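Local structure of SusD homolog (Bacteroides thetaiotaomicron VPI-5482, 3FDH) at residues Ala117-Cys120 against Ala121-Ala124; Lys202-Tyr205 against Thr206-Ile210; Ile162-Leu165 against Asp166-Ile169; Lys193-Lys196 against Phe197-Leu201; Leu331-Ser334 against Tyr335-Met339. The protein belongs to the SusD/RagB family and probably binds glycans at the bacterial cell surface for uptake across the outer membrane. One frame throughout, in Å; residues are numbered along the deposited sequence.

Interaction 1. Residues Ala117-Cys120 against Ala121-Ala124; sequences AYNC and ALIA
Ala121 N, Leu122 N, Ile123 N and Ala124 N bond to the carbonyl oxygens of Ala117, Tyr118, Asn119 and Cys120, each four residues back, and this ladder is the tight part of the contact. The bond from Ala124 N to Cys120 O is the shortest at 2.9 Å and the straightest, with 163° at the hydrogen. Side-chain carbon closes on the same carbonyls: Ile123 holds CG1 beside its own backbone N (chi1 -72°), which brings that carbon to 3.4 Å from Asn119 O. Helix accounts for about half of the modelled chain, as befits a SusD-like protein of the TPR clan, and here helix 106-127 packs against helices 21-37, 76-95, 154-171 and 191-208. All eight residues are buried, so the looser side is an interior one. There a single methyl does the touching: Leu122 CD1 sits at the edge of the Tyr118 ring, near its plane, 4.0 Å from CE1, and 4.0 Å from Asn119 OD1. The polar ends find partners beyond the segments. Tyr118 OH is hydrogen-bonded to Leu332 O, while the Asn119 amide is fixed in its rotation by Met115 O and Thr32 OG1 at ND2 and by Asn36 ND2 at OD1.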
loop_
_atom_site.group_PDB
_atom_site.type_symbol
_atom_site.label_atom_id
_atom_site.label_comp_id
_atom_site.label_asym_id
_atom_site.label_seq_id
_atom_site.Cartn_x
_atom_site.Cartn_y
_atom_site.Cartn_z
ATOM N N ALA A 117 12.578 -4.656 -7.765
ATOM C CA ALA A 117 12.574 -3.269 -7.331
ATOM C C ALA A 117 11.506 -3.086 -6.281
ATOM O O ALA A 117 11.710 -2.441 -5.256
ATOM C CB ALA A 117 12.318 -2.318 -8.520
ATOM N N TYR A 118 10.364 -3.685 -6.553
ATOM C CA TYR A 118 9.193 -3.515 -5.695
ATOM C C TYR A 118 9.450 -4.063 -4.317
ATOM O O TYR A 118 9.114 -3.445 -3.311
ATOM C CB TYR A 118 7.946 -4.164 -6.323
ATOM C CG TYR A 118 6.649 -3.654 -5.756
ATOM C CD1 TYR A 118 6.177 -4.107 -4.532
ATOM C CD2 TYR A 118 5.888 -2.740 -6.448
ATOM C CE1 TYR A 118 4.975 -3.646 -3.995
ATOM C CE2 TYR A 118 4.693 -2.282 -5.929
ATOM C CZ TYR A 118 4.233 -2.748 -4.705
ATOM O OH TYR A 118 3.032 -2.278 -4.196
ATOM N N ASN A 119 10.079 -5.227 -4.289
ATOM C CA ASN A 119 10.363 -5.898 -3.016
ATOM C C ASN A 119 11.498 -5.240 -2.261
ATOM O O ASN A 119 11.480 -5.165 -1.026
ATOM C CB ASN A 119 10.581 -7.387 -3.223
ATOM C CG ASN A 119 9.272 -8.108 -3.482
ATOM O OD1 ASN A 119 8.449 -8.271 -2.577
ATOM N ND2 ASN A 119 9.052 -8.501 -4.725
ATOM N N CYS A 120 12.455 -4.702 -3.003
ATOM C CA CYS A 120 13.544 -3.973 -2.349
ATOM C C CYS A 120 12.996 -2.759 -1.660
ATOM O O CYS A 120 13.440 -2.367 -0.579
ATOM C CB CYS A 120 14.618 -3.531 -3.342
ATOM S SG CYS A 120 15.700 -4.899 -3.902
ATOM N N ALA A 121 12.014 -2.162 -2.296
ATOM C CA ALA A 121 11.384 -0.941 -1.757
ATOM C C ALA A 121 10.636 -1.256 -0.477
ATOM O O ALA A 121 10.658 -0.485 0.489
ATOM C CB ALA A 121 10.439 -0.340 -2.781
ATOM N N LEU A 122 9.953 -2.391 -0.462
ATOM C CA LEU A 122 9.201 -2.781 0.769
ATOM C C LEU A 122 10.202 -2.949 1.894
ATOM O O LEU A 122 10.005 -2.547 3.034
ATOM C CB LEU A 122 8.359 -4.057 0.540
ATOM C CG LEU A 122 7.119 -3.915 -0.348
ATOM C CD1 LEU A 122 6.562 -5.293 -0.742
ATOM C CD2 LEU A 122 6.044 -3.053 0.324
ATOM N N ILE A 123 11.339 -3.508 1.548
ATOM C CA ILE A 123 12.368 -3.716 2.558
ATOM C C ILE A 123 12.831 -2.365 3.091
ATOM O O ILE A 123 12.899 -2.098 4.308
ATOM C CB ILE A 123 13.609 -4.472 1.997
ATOM C CG1 ILE A 123 13.294 -5.952 1.744
ATOM C CG2 ILE A 123 14.754 -4.424 2.985
ATOM C CD1 ILE A 123 14.430 -6.712 1.066
ATOM N N ALA A 124 13.210 -1.530 2.146
ATOM C CA ALA A 124 13.790 -0.237 2.483
ATOM C C ALA A 124 12.787 0.632 3.200
ATOM O O ALA A 124 13.097 1.273 4.173
ATOM C CB ALA A 124 14.364 0.471 1.225
#

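Interaction 2. Residues Lys202-Tyr205 against Thr206-Ile210; sequences KARY and TMRLI
Lys202 O is gripped twice by Thr206, whose backbone N donates over 2.9 Å and whose OG1 donates over 2.6 Å, the two arriving from opposite faces of the carbonyl plane. The hydroxyl gets there because chi1 of -62° sets it beside its own backbone N, turned back along the helix. The Lys202 amine makes a salt bridge with Asp166 OD1 of helix 154-171. Next, Ala203 O accepts from the backbone N of the selenomethionine Met207 at 3.0 Å, an ordinary helical bond. Arg204 O does the same for Arg208 N, and it also lies over one face of the Arg208 guanidinium. The two arginine side chains run side by side and point the same way, their guanidinium planes 35° apart, with Arg208 NH2 at 3.7 Å from Arg204 CD. This pairing is matched by acid: Arg204 NH2 forms a salt bridge with Glu337, and Arg208 forms others through NH1 to Glu433 and NH2 to Asp125. Tyr205 completes the row. Arg208 NH2 comes to the edge of its ring, 4.0 Å from CE1, with ring and guanidinium planes 80° apart. The bond from Leu209 N to Tyr205 O is weak at 3.4 Å, consistent with Leu209 being the first residue to leave helical backbone angles. This closing turn of helix 191-208 lies between helix 154-171, which meets Lys202 and Tyr205, helix 216-228, which meets Lys202 and Thr206, and helix 335-348, where Leu341 touches Arg204 and Met207.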
loop_
_atom_site.group_PDB
_atom_site.type_symbol
_atom_site.label_atom_id
_atom_site.label_comp_id
_atom_site.label_asym_id
_atom_site.label_seq_id
_atom_site.Cartn_x
_atom_site.Cartn_y
_atom_site.Cartn_z
ATOM N N LYS A 202 8.796 4.635 -10.695
ATOM C CA LYS A 202 9.788 5.689 -10.680
ATOM C C LYS A 202 9.188 6.961 -10.106
ATOM O O LYS A 202 9.840 7.712 -9.409
ATOM C CB LYS A 202 10.408 5.955 -12.066
ATOM C CG LYS A 202 11.426 4.852 -12.450
ATOM C CD LYS A 202 12.316 5.168 -13.634
ATOM C CE LYS A 202 13.406 6.103 -13.241
ATOM N NZ LYS A 202 14.415 6.269 -14.300
ATOM N N ALA A 203 7.929 7.199 -10.371
ATOM C CA ALA A 203 7.276 8.389 -9.825
ATOM C C ALA A 203 7.132 8.213 -8.322
ATOM O O ALA A 203 7.494 9.090 -7.526
ATOM C CB ALA A 203 5.939 8.626 -10.479
ATOM N N ARG A 204 6.608 7.057 -7.917
ATOM C CA ARG A 204 6.384 6.794 -6.483
ATOM C C ARG A 204 7.660 6.959 -5.699
ATOM O O ARG A 204 7.708 7.579 -4.630
ATOM C CB ARG A 204 5.855 5.365 -6.266
ATOM C CG ARG A 204 5.859 4.904 -4.804
ATOM C CD ARG A 204 5.458 3.416 -4.677
ATOM N NE ARG A 204 4.009 3.150 -4.778
ATOM C CZ ARG A 204 3.485 1.945 -4.572
ATOM N NH1 ARG A 204 4.272 0.912 -4.298
ATOM N NH2 ARG A 204 2.191 1.767 -4.599
ATOM N N TYR A 205 8.725 6.420 -6.253
ATOM C CA TYR A 205 10.018 6.358 -5.533
ATOM C C TYR A 205 10.790 7.667 -5.586
ATOM O O TYR A 205 11.556 7.977 -4.685
ATOM C CB TYR A 205 10.896 5.202 -6.011
ATOM C CG TYR A 205 10.236 3.834 -5.889
ATOM C CD1 TYR A 205 9.482 3.482 -4.769
ATOM C CD2 TYR A 205 10.425 2.872 -6.870
ATOM C CE1 TYR A 205 8.893 2.223 -4.680
ATOM C CE2 TYR A 205 9.863 1.604 -6.778
ATOM C CZ TYR A 205 9.088 1.286 -5.704
ATOM O OH TYR A 205 8.530 0.024 -5.664
ATOM N N THR A 206 10.554 8.439 -6.644
ATOM C CA THR A 206 11.156 9.763 -6.745
ATOM C C THR A 206 10.557 10.659 -5.658
ATOM O O THR A 206 11.275 11.352 -4.906
ATOM C CB THR A 206 11.004 10.370 -8.154
ATOM O OG1 THR A 206 11.696 9.522 -9.094
ATOM C CG2 THR A 206 11.584 11.809 -8.202
HETATM N N MSE A 207 9.239 10.626 -5.553
HETATM C CA MSE A 207 8.575 11.447 -4.534
HETATM C C MSE A 207 8.950 10.940 -3.149
HETATM O O MSE A 207 9.089 11.709 -2.192
HETATM C CB MSE A 207 7.060 11.451 -4.722
HETATM C CG MSE A 207 6.386 12.420 -3.770
HETATM SE SE MSE A 207 6.706 14.233 -4.220
HETATM C CE MSE A 207 5.434 14.106 -5.589
ATOM N N ARG A 208 9.163 9.632 -3.038
ATOM C CA ARG A 208 9.503 9.050 -1.716
ATOM C C ARG A 208 10.716 9.691 -1.079
ATOM O O ARG A 208 10.776 9.905 0.144
ATOM C CB ARG A 208 9.773 7.555 -1.839
ATOM C CG ARG A 208 10.111 6.924 -0.487
ATOM C CD ARG A 208 8.853 6.455 0.236
ATOM N NE ARG A 208 8.449 5.162 -0.322
ATOM C CZ ARG A 208 7.318 4.905 -0.970
ATOM N NH1 ARG A 208 6.375 5.812 -1.097
ATOM N NH2 ARG A 208 7.094 3.685 -1.418
ATOM N N LEU A 209 11.701 10.012 -1.924
ATOM C CA LEU A 209 13.016 10.479 -1.431
ATOM C C LEU A 209 13.211 11.990 -1.460
ATOM O O LEU A 209 14.301 12.497 -1.282
ATOM C CB LEU A 209 14.132 9.861 -2.241
ATOM C CG LEU A 209 14.199 8.348 -2.397
ATOM C CD1 LEU A 209 15.544 7.988 -3.020
ATOM C CD2 LEU A 209 13.993 7.607 -1.108
ATOM N N ILE A 210 12.125 12.678 -1.685
ATOM C CA ILE A 210 12.145 14.137 -1.892
ATOM C C ILE A 210 12.815 14.915 -0.770
ATOM O O ILE A 210 13.497 15.891 -1.013
ATOM C CB ILE A 210 10.717 14.697 -2.155
ATOM C CG1 ILE A 210 10.798 16.075 -2.825
ATOM C CG2 ILE A 210 9.873 14.720 -0.859
ATOM C CD1 ILE A 210 11.454 16.046 -4.195
#

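Interaction 3. Residues Ile162-Leu165 against Asp166-Ile169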
loop_
_atom_site.group_PDB
_atom_site.type_symbol
_atom_site.label_atom_id
_atom_site.label_comp_id
_atom_site.label_asym_id
_atom_site.label_seq_id
_atom_site.Cartn_x
_atom_site.Cartn_y
_atom_site.Cartn_z
ATOM N N ILE A 162 16.179 1.882 -8.199
ATOM C CA ILE A 162 16.089 2.665 -9.454
ATOM C C ILE A 162 16.816 1.959 -10.604
ATOM O O ILE A 162 16.380 1.948 -11.769
ATOM C CB ILE A 162 16.633 4.072 -9.276
ATOM C CG1 ILE A 162 15.799 4.790 -8.229
ATOM C CG2 ILE A 162 16.623 4.822 -10.631
ATOM C CD1 ILE A 162 14.357 4.882 -8.635
ATOM N N SER A 163 17.898 1.313 -10.232
ATOM C CA SER A 163 18.720 0.586 -11.186
ATOM C C SER A 163 17.940 -0.581 -11.768
ATOM O O SER A 163 17.965 -0.833 -12.977
ATOM C CB SER A 163 20.005 0.134 -10.513
ATOM O OG SER A 163 20.809 -0.622 -11.402
ATOM N N TYR A 164 17.217 -1.276 -10.912
ATOM C CA TYR A 164 16.359 -2.359 -11.370
ATOM C C TYR A 164 15.303 -1.859 -12.342
ATOM O O TYR A 164 14.982 -2.511 -13.339
ATOM C CB TYR A 164 15.680 -3.112 -10.228
ATOM C CG TYR A 164 16.514 -4.241 -9.638
ATOM C CD1 TYR A 164 17.127 -5.172 -10.445
ATOM C CD2 TYR A 164 16.611 -4.411 -8.261
ATOM C CE1 TYR A 164 17.866 -6.207 -9.898
ATOM C CE2 TYR A 164 17.343 -5.452 -7.705
ATOM C CZ TYR A 164 17.964 -6.341 -8.522
ATOM O OH TYR A 164 18.705 -7.372 -7.964
ATOM N N LEU A 165 14.761 -0.685 -12.050
ATOM C CA LEU A 165 13.671 -0.119 -12.860
ATOM C C LEU A 165 14.232 0.314 -14.208
ATOM O O LEU A 165 13.627 0.094 -15.255
ATOM C CB LEU A 165 12.958 1.045 -12.148
ATOM C CG LEU A 165 12.087 0.619 -10.942
ATOM C CD1 LEU A 165 11.501 1.817 -10.198
ATOM C CD2 LEU A 165 10.987 -0.363 -11.408
ATOM N N ASP A 166 15.433 0.855 -14.185
ATOM C CA ASP A 166 16.053 1.286 -15.446
ATOM C C ASP A 166 16.335 0.068 -16.302
ATOM O O ASP A 166 16.121 0.073 -17.515
ATOM C CB ASP A 166 17.305 2.107 -15.200
ATOM C CG ASP A 166 16.998 3.493 -14.684
ATOM O OD1 ASP A 166 15.869 4.002 -14.899
ATOM O OD2 ASP A 166 17.913 4.070 -14.066
ATOM N N ASP A 167 16.789 -0.996 -15.654
ATOM C CA ASP A 167 17.093 -2.249 -16.370
ATOM C C ASP A 167 15.810 -2.748 -16.990
ATOM O O ASP A 167 15.750 -3.139 -18.146
ATOM C CB ASP A 167 17.605 -3.329 -15.430
ATOM C CG ASP A 167 19.014 -3.074 -14.930
ATOM O OD1 ASP A 167 19.696 -2.185 -15.471
ATOM O OD2 ASP A 167 19.440 -3.778 -13.985
ATOM N N ALA A 168 14.786 -2.754 -16.155
ATOM C CA ALA A 168 13.449 -3.172 -16.577
ATOM C C ALA A 168 12.938 -2.397 -17.794
ATOM O O ALA A 168 12.387 -2.967 -18.749
ATOM C CB ALA A 168 12.450 -3.022 -15.419
ATOM N N ILE A 169 13.082 -1.086 -17.729
ATOM C CA ILE A 169 12.586 -0.203 -18.799
ATOM C C ILE A 169 13.195 -0.582 -20.134
ATOM O O ILE A 169 12.529 -0.573 -21.165
ATOM C CB ILE A 169 12.817 1.293 -18.463
ATOM C CG1 ILE A 169 11.858 1.711 -17.324
ATOM C CG2 ILE A 169 12.634 2.176 -19.715
ATOM C CD1 ILE A 169 12.205 3.030 -16.665
HETATM O O HOH W 1 20.423 -3.332 -11.477
#
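Ile162 and Asp166 meet one helical turn apart, their side chains crossing obliquely, the carboxylate swung back along the helix so that OD2 lies 3.7 Å from Ile162 CG2. The torsion responsible is chi1 of Asp166, -73°, which holds CG beside the backbone N. OD1, the other oxygen of the group, is the one engaged by the Lys202 amine in a salt bridge, so the methyl contact and the salt bridge use different oxygens of one carboxylate. Putting an alanine here would probably leave Lys202 without its charged mate and Ile162 CG2 without its neighbour. Asp167 also folds back, its CG 3.2 Å from Ser163 O. Its oxygens and that carbonyl are all acceptors, so no bond joins them; instead a water donates to Asp167 OD2 over 2.7 Å and is hydrogen-bonded to Ser163 OG, also at 2.7 Å. Beneath the side chains the backbone is regular, with Asp166 N to Ile162 O and Ala168 N to Tyr164 O both 2.8 Å. Helix 154-171 packs between two neighbours, with Leu165 touching both: Tyr164, Asp167 and Ala168 join it against helix 106-127, while on helix 191-208 it reaches Lys202 and Tyr205, and Ile169 packs there on Tyr199 and Lys202.

Interaction 4. Residues Lys193-Lys196 against Phe197-Leu201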
loop_
_atom_site.group_PDB
_atom_site.type_symbol
_atom_site.label_atom_id
_atom_site.label_comp_id
_atom_site.label_asym_id
_atom_site.label_seq_id
_atom_site.Cartn_x
_atom_site.Cartn_y
_atom_site.Cartn_z
ATOM N N LYS A 193 2.340 -2.304 -20.727
ATOM C CA LYS A 193 1.689 -2.041 -19.439
ATOM C C LYS A 193 2.712 -2.185 -18.316
ATOM O O LYS A 193 2.735 -1.409 -17.370
ATOM C CB LYS A 193 0.470 -2.934 -19.235
ATOM C CG LYS A 193 -0.661 -2.536 -20.155
ATOM C CD LYS A 193 -1.958 -3.170 -19.761
ATOM C CE LYS A 193 -3.104 -2.534 -20.517
ATOM N NZ LYS A 193 -4.397 -3.017 -20.040
ATOM N N TRP A 194 3.601 -3.155 -18.443
ATOM C CA TRP A 194 4.665 -3.267 -17.446
ATOM C C TRP A 194 5.542 -2.025 -17.480
ATOM O O TRP A 194 6.001 -1.530 -16.453
ATOM C CB TRP A 194 5.538 -4.512 -17.628
ATOM C CG TRP A 194 4.952 -5.756 -17.020
ATOM C CD1 TRP A 194 4.097 -6.640 -17.618
ATOM C CD2 TRP A 194 5.183 -6.253 -15.704
ATOM N NE1 TRP A 194 3.780 -7.664 -16.745
ATOM C CE2 TRP A 194 4.450 -7.456 -15.573
ATOM C CE3 TRP A 194 5.984 -5.833 -14.635
ATOM C CZ2 TRP A 194 4.467 -8.211 -14.433
ATOM C CZ3 TRP A 194 5.990 -6.589 -13.488
ATOM C CH2 TRP A 194 5.236 -7.764 -13.391
ATOM N N LEU A 195 5.754 -1.515 -18.676
ATOM C CA LEU A 195 6.628 -0.359 -18.867
ATOM C C LEU A 195 5.974 0.831 -18.156
ATOM O O LEU A 195 6.618 1.609 -17.449
ATOM C CB LEU A 195 6.862 -0.113 -20.372
ATOM C CG LEU A 195 7.958 0.861 -20.782
ATOM C CD1 LEU A 195 9.324 0.374 -20.317
ATOM C CD2 LEU A 195 7.918 0.945 -22.299
ATOM N N LYS A 196 4.661 0.937 -18.315
ATOM C CA LYS A 196 3.898 2.012 -17.629
ATOM C C LYS A 196 4.001 1.886 -16.113
ATOM O O LYS A 196 4.126 2.874 -15.385
ATOM C CB LYS A 196 2.437 2.009 -18.042
ATOM C CG LYS A 196 2.205 2.501 -19.415
ATOM C CD LYS A 196 0.742 2.487 -19.743
ATOM C CE LYS A 196 0.482 3.097 -21.082
ATOM N NZ LYS A 196 -0.927 2.828 -21.489
ATOM N N PHE A 197 3.922 0.645 -15.661
ATOM C CA PHE A 197 4.030 0.294 -14.237
ATOM C C PHE A 197 5.430 0.698 -13.751
ATOM O O PHE A 197 5.593 1.345 -12.707
ATOM C CB PHE A 197 3.724 -1.212 -14.041
ATOM C CG PHE A 197 3.835 -1.727 -12.624
ATOM C CD1 PHE A 197 3.589 -0.910 -11.510
ATOM C CD2 PHE A 197 4.091 -3.081 -12.409
ATOM C CE1 PHE A 197 3.696 -1.427 -10.194
ATOM C CE2 PHE A 197 4.172 -3.602 -11.118
ATOM C CZ PHE A 197 3.933 -2.777 -10.021
ATOM N N ALA A 198 6.455 0.377 -14.533
ATOM C CA ALA A 198 7.844 0.744 -14.120
ATOM C C ALA A 198 7.987 2.271 -13.940
ATOM O O ALA A 198 8.597 2.750 -13.000
ATOM C CB ALA A 198 8.878 0.234 -15.136
ATOM N N TYR A 199 7.411 3.035 -14.852
ATOM C CA TYR A 199 7.467 4.510 -14.767
ATOM C C TYR A 199 6.660 5.018 -13.611
ATOM O O TYR A 199 6.987 6.026 -13.002
ATOM C CB TYR A 199 6.999 5.201 -16.060
ATOM C CG TYR A 199 8.110 5.288 -17.063
ATOM C CD1 TYR A 199 9.207 6.125 -16.846
ATOM C CD2 TYR A 199 8.087 4.525 -18.214
ATOM C CE1 TYR A 199 10.239 6.189 -17.736
ATOM C CE2 TYR A 199 9.122 4.601 -19.141
ATOM C CZ TYR A 199 10.188 5.426 -18.891
ATOM O OH TYR A 199 11.205 5.485 -19.812
ATOM N N GLY A 200 5.593 4.300 -13.312
ATOM C CA GLY A 200 4.708 4.672 -12.202
ATOM C C GLY A 200 5.478 4.523 -10.948
ATOM O O GLY A 200 5.416 5.400 -10.044
ATOM N N LEU A 201 6.301 3.461 -10.910
ATOM C CA LEU A 201 7.117 3.194 -9.689
ATOM C C LEU A 201 8.248 4.226 -9.557
ATOM O O LEU A 201 8.609 4.670 -8.461
ATOM C CB LEU A 201 7.649 1.756 -9.670
ATOM C CG LEU A 201 6.630 0.633 -9.445
ATOM C CD1 LEU A 201 7.317 -0.732 -9.597
ATOM C CD2 LEU A 201 5.966 0.769 -8.086
#
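Phe197 N, Ala198 N, Tyr199 N and Gly200 N each bond to the carbonyl four residues earlier, at Lys193, Trp194, Leu195 and Lys196, so the two segments form continuous alpha-helix. They belong to helix 191-208 of the predominantly helical SusD-like fold. The tightest rung is Ala198 N to Trp194 O at 2.7 Å, and Leu201 N carries the ladder on to Phe197 O. Among the side chains, the aromatic pair comes first. Trp194 and Phe197 lie alongside each other and point the same way, although their first torsions differ: Phe197 has CG anti to its nitrogen (chi1 178°), whereas Trp194 holds CG beside it (chi1 -83°). The six-membered ring of Trp194 and the Phe197 ring have centroids 5.9 Å apart and planes at 50°, an oblique meeting in which Trp194 CE3 stands at the edge of Phe197, 4.0 Å from its CD2. Leu201 CD1 lies 3.7 Å above one face of the Phe197 ring, offset toward its rim. The indole is further fixed by a hydrogen bond from NE1 to Asp184 and an edge-to-face contact with Tyr187. Around the helix, Leu195 CG approaches Tyr199 CE2 at 4.2 Å, next to Ile169 of helix 154-171. Lys196, extended beyond CG, reaches a salt bridge with Asp236. Its carbonyl is doubly held: Lys196 O accepts from Gly200 N at 2.9 Å and is also hydrogen-bonded to Ser230 OG.

Interaction 5. Residues Leu331-Ser334 against Tyr335-Met339; sequences LLMS and YHELM
Ser334 and His336 both place their first side-chain atom between the backbone N and the carbonyl carbon (chi1 66° and 50°), which lays the serine hydroxyl against the imidazole. OG lies 3.1 Å above the ring plane, over its centre, and Ser334 CB makes a CH-pi contact 3.6 Å from the His336 ring centroid, 22° off the normal. Glu430 is shared between the pair, bonded to Ser334 OG by one carboxylate oxygen and to His336 NE2 by the other. An alanine in place of His336 would probably uncover one side of the Ser334 hydroxyl and leave Glu430 with one bond fewer. The selenomethionine Met333 crosses Leu338 at about a right angle, CE to CD1 3.6 Å. Glu337 turns its acid end to a salt bridge with Arg204. Before the helix comes a classic beta bulge, in which Leu332 and Met333 together oppose Ala238. Ser334 O receives the first-turn bond from Leu338 N at 3.1 Å. A water accepts from Ser334 N (2.9 Å) and lies 2.7 Å from Glu337 OE1, in place of a direct return bond. Ser334 is thus the N-cap of helix 335-348, its OG accepting from Glu337 N at 3.0 Å as one half of a capping box.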
loop_
_atom_site.group_PDB
_atom_site.type_symbol
_atom_site.label_atom_id
_atom_site.label_comp_id
_atom_site.label_asym_id
_atom_site.label_seq_id
_atom_site.Cartn_x
_atom_site.Cartn_y
_atom_site.Cartn_z
ATOM N N LEU A 331 -4.074 -3.958 -5.473
ATOM C CA LEU A 331 -3.469 -2.904 -6.295
ATOM C C LEU A 331 -1.994 -2.674 -5.860
ATOM O O LEU A 331 -1.698 -2.098 -4.802
ATOM C CB LEU A 331 -4.328 -1.622 -6.246
ATOM C CG LEU A 331 -5.775 -1.784 -6.710
ATOM C CD1 LEU A 331 -6.519 -0.423 -6.656
ATOM C CD2 LEU A 331 -5.821 -2.434 -8.050
ATOM N N LEU A 332 -1.070 -3.189 -6.681
ATOM C CA LEU A 332 0.375 -2.991 -6.467
ATOM C C LEU A 332 0.660 -1.521 -6.679
ATOM O O LEU A 332 1.537 -0.946 -6.038
ATOM C CB LEU A 332 1.250 -3.872 -7.327
ATOM C CG LEU A 332 1.255 -5.359 -6.957
ATOM C CD1 LEU A 332 2.264 -6.149 -7.836
ATOM C CD2 LEU A 332 1.592 -5.580 -5.490
HETATM N N MSE A 333 -0.109 -0.918 -7.582
HETATM C CA MSE A 333 -0.056 0.532 -7.736
HETATM C C MSE A 333 -1.231 0.963 -8.551
HETATM O O MSE A 333 -1.426 0.486 -9.685
HETATM C CB MSE A 333 1.275 1.023 -8.316
HETATM C CG MSE A 333 1.442 2.559 -8.108
HETATM SE SE MSE A 333 2.899 3.371 -9.110
HETATM C CE MSE A 333 2.333 5.207 -8.852
ATOM N N SER A 334 -2.037 1.827 -7.930
ATOM C CA SER A 334 -3.272 2.313 -8.541
ATOM C C SER A 334 -3.139 3.537 -9.420
ATOM O O SER A 334 -2.212 4.344 -9.323
ATOM C CB SER A 334 -4.307 2.575 -7.478
ATOM O OG SER A 334 -3.911 3.645 -6.641
ATOM N N TYR A 335 -4.121 3.654 -10.315
ATOM C CA TYR A 335 -4.192 4.814 -11.147
ATOM C C TYR A 335 -4.421 6.034 -10.275
ATOM O O TYR A 335 -3.816 7.088 -10.488
ATOM C CB TYR A 335 -5.303 4.677 -12.173
ATOM C CG TYR A 335 -5.577 5.921 -13.003
ATOM C CD1 TYR A 335 -4.649 6.431 -13.893
ATOM C CD2 TYR A 335 -6.809 6.573 -12.913
ATOM C CE1 TYR A 335 -4.925 7.574 -14.626
ATOM C CE2 TYR A 335 -7.097 7.687 -13.668
ATOM C CZ TYR A 335 -6.168 8.185 -14.515
ATOM O OH TYR A 335 -6.508 9.296 -15.268
ATOM N N HIS A 336 -5.239 5.876 -9.238
ATOM C CA HIS A 336 -5.539 7.024 -8.365
ATOM C C HIS A 336 -4.281 7.473 -7.665
ATOM O O HIS A 336 -4.046 8.666 -7.554
ATOM C CB HIS A 336 -6.748 6.873 -7.389
ATOM C CG HIS A 336 -6.761 5.627 -6.571
ATOM N ND1 HIS A 336 -7.290 4.434 -7.044
ATOM C CD2 HIS A 336 -6.350 5.392 -5.298
ATOM C CE1 HIS A 336 -7.177 3.517 -6.092
ATOM N NE2 HIS A 336 -6.589 4.069 -5.035
ATOM N N GLU A 337 -3.478 6.522 -7.205
ATOM C CA GLU A 337 -2.217 6.886 -6.542
ATOM C C GLU A 337 -1.354 7.692 -7.508
ATOM O O GLU A 337 -0.728 8.687 -7.147
ATOM C CB GLU A 337 -1.406 5.674 -6.046
ATOM C CG GLU A 337 -0.063 6.110 -5.549
ATOM C CD GLU A 337 0.901 4.999 -5.176
ATOM O OE1 GLU A 337 0.534 3.811 -5.017
ATOM O OE2 GLU A 337 2.080 5.329 -5.101
ATOM N N LEU A 338 -1.345 7.283 -8.754
ATOM C CA LEU A 338 -0.490 7.971 -9.737
ATOM C C LEU A 338 -0.980 9.409 -9.956
ATOM O O LEU A 338 -0.214 10.357 -10.141
ATOM C CB LEU A 338 -0.465 7.191 -11.056
ATOM C CG LEU A 338 0.514 7.679 -12.106
ATOM C CD1 LEU A 338 1.921 7.292 -11.732
ATOM C CD2 LEU A 338 0.083 7.117 -13.494
HETATM N N MSE A 339 -2.274 9.570 -9.906
HETATM C CA MSE A 339 -2.862 10.913 -10.126
HETATM C C MSE A 339 -2.647 11.807 -8.928
HETATM O O MSE A 339 -2.564 13.034 -9.072
HETATM C CB MSE A 339 -4.352 10.841 -10.506
HETATM C CG MSE A 339 -4.615 10.158 -11.871
HETATM SE SE MSE A 339 -3.713 11.019 -13.367
HETATM C CE MSE A 339 -2.140 10.091 -13.489
HETATM O O HOH W 2 -1.567 2.111 -5.071
#

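From the N terminus the order is interaction 1 on helix 106-127, interaction 3 on helix 154-171, interactions 4 and 2 in succession on helix 191-208, and interaction 5 at the start of helix 335-348. Each joins adjoining segments, so none closes a long loop, and they follow in series without nesting or crossing. The ties are between them. Interaction 1 packs on interaction 3 through Ala117 CB and Leu165 CD2, 3.7 Å apart, and on interaction 4 through Tyr118 and Leu201. Interaction 3 meets both parts of helix 191-208. Interaction 5 joins this helical group through Met333 on Gly200 and through Arg204 and Glu337; it stays about 9 Å from interaction 3 at the nearest atoms.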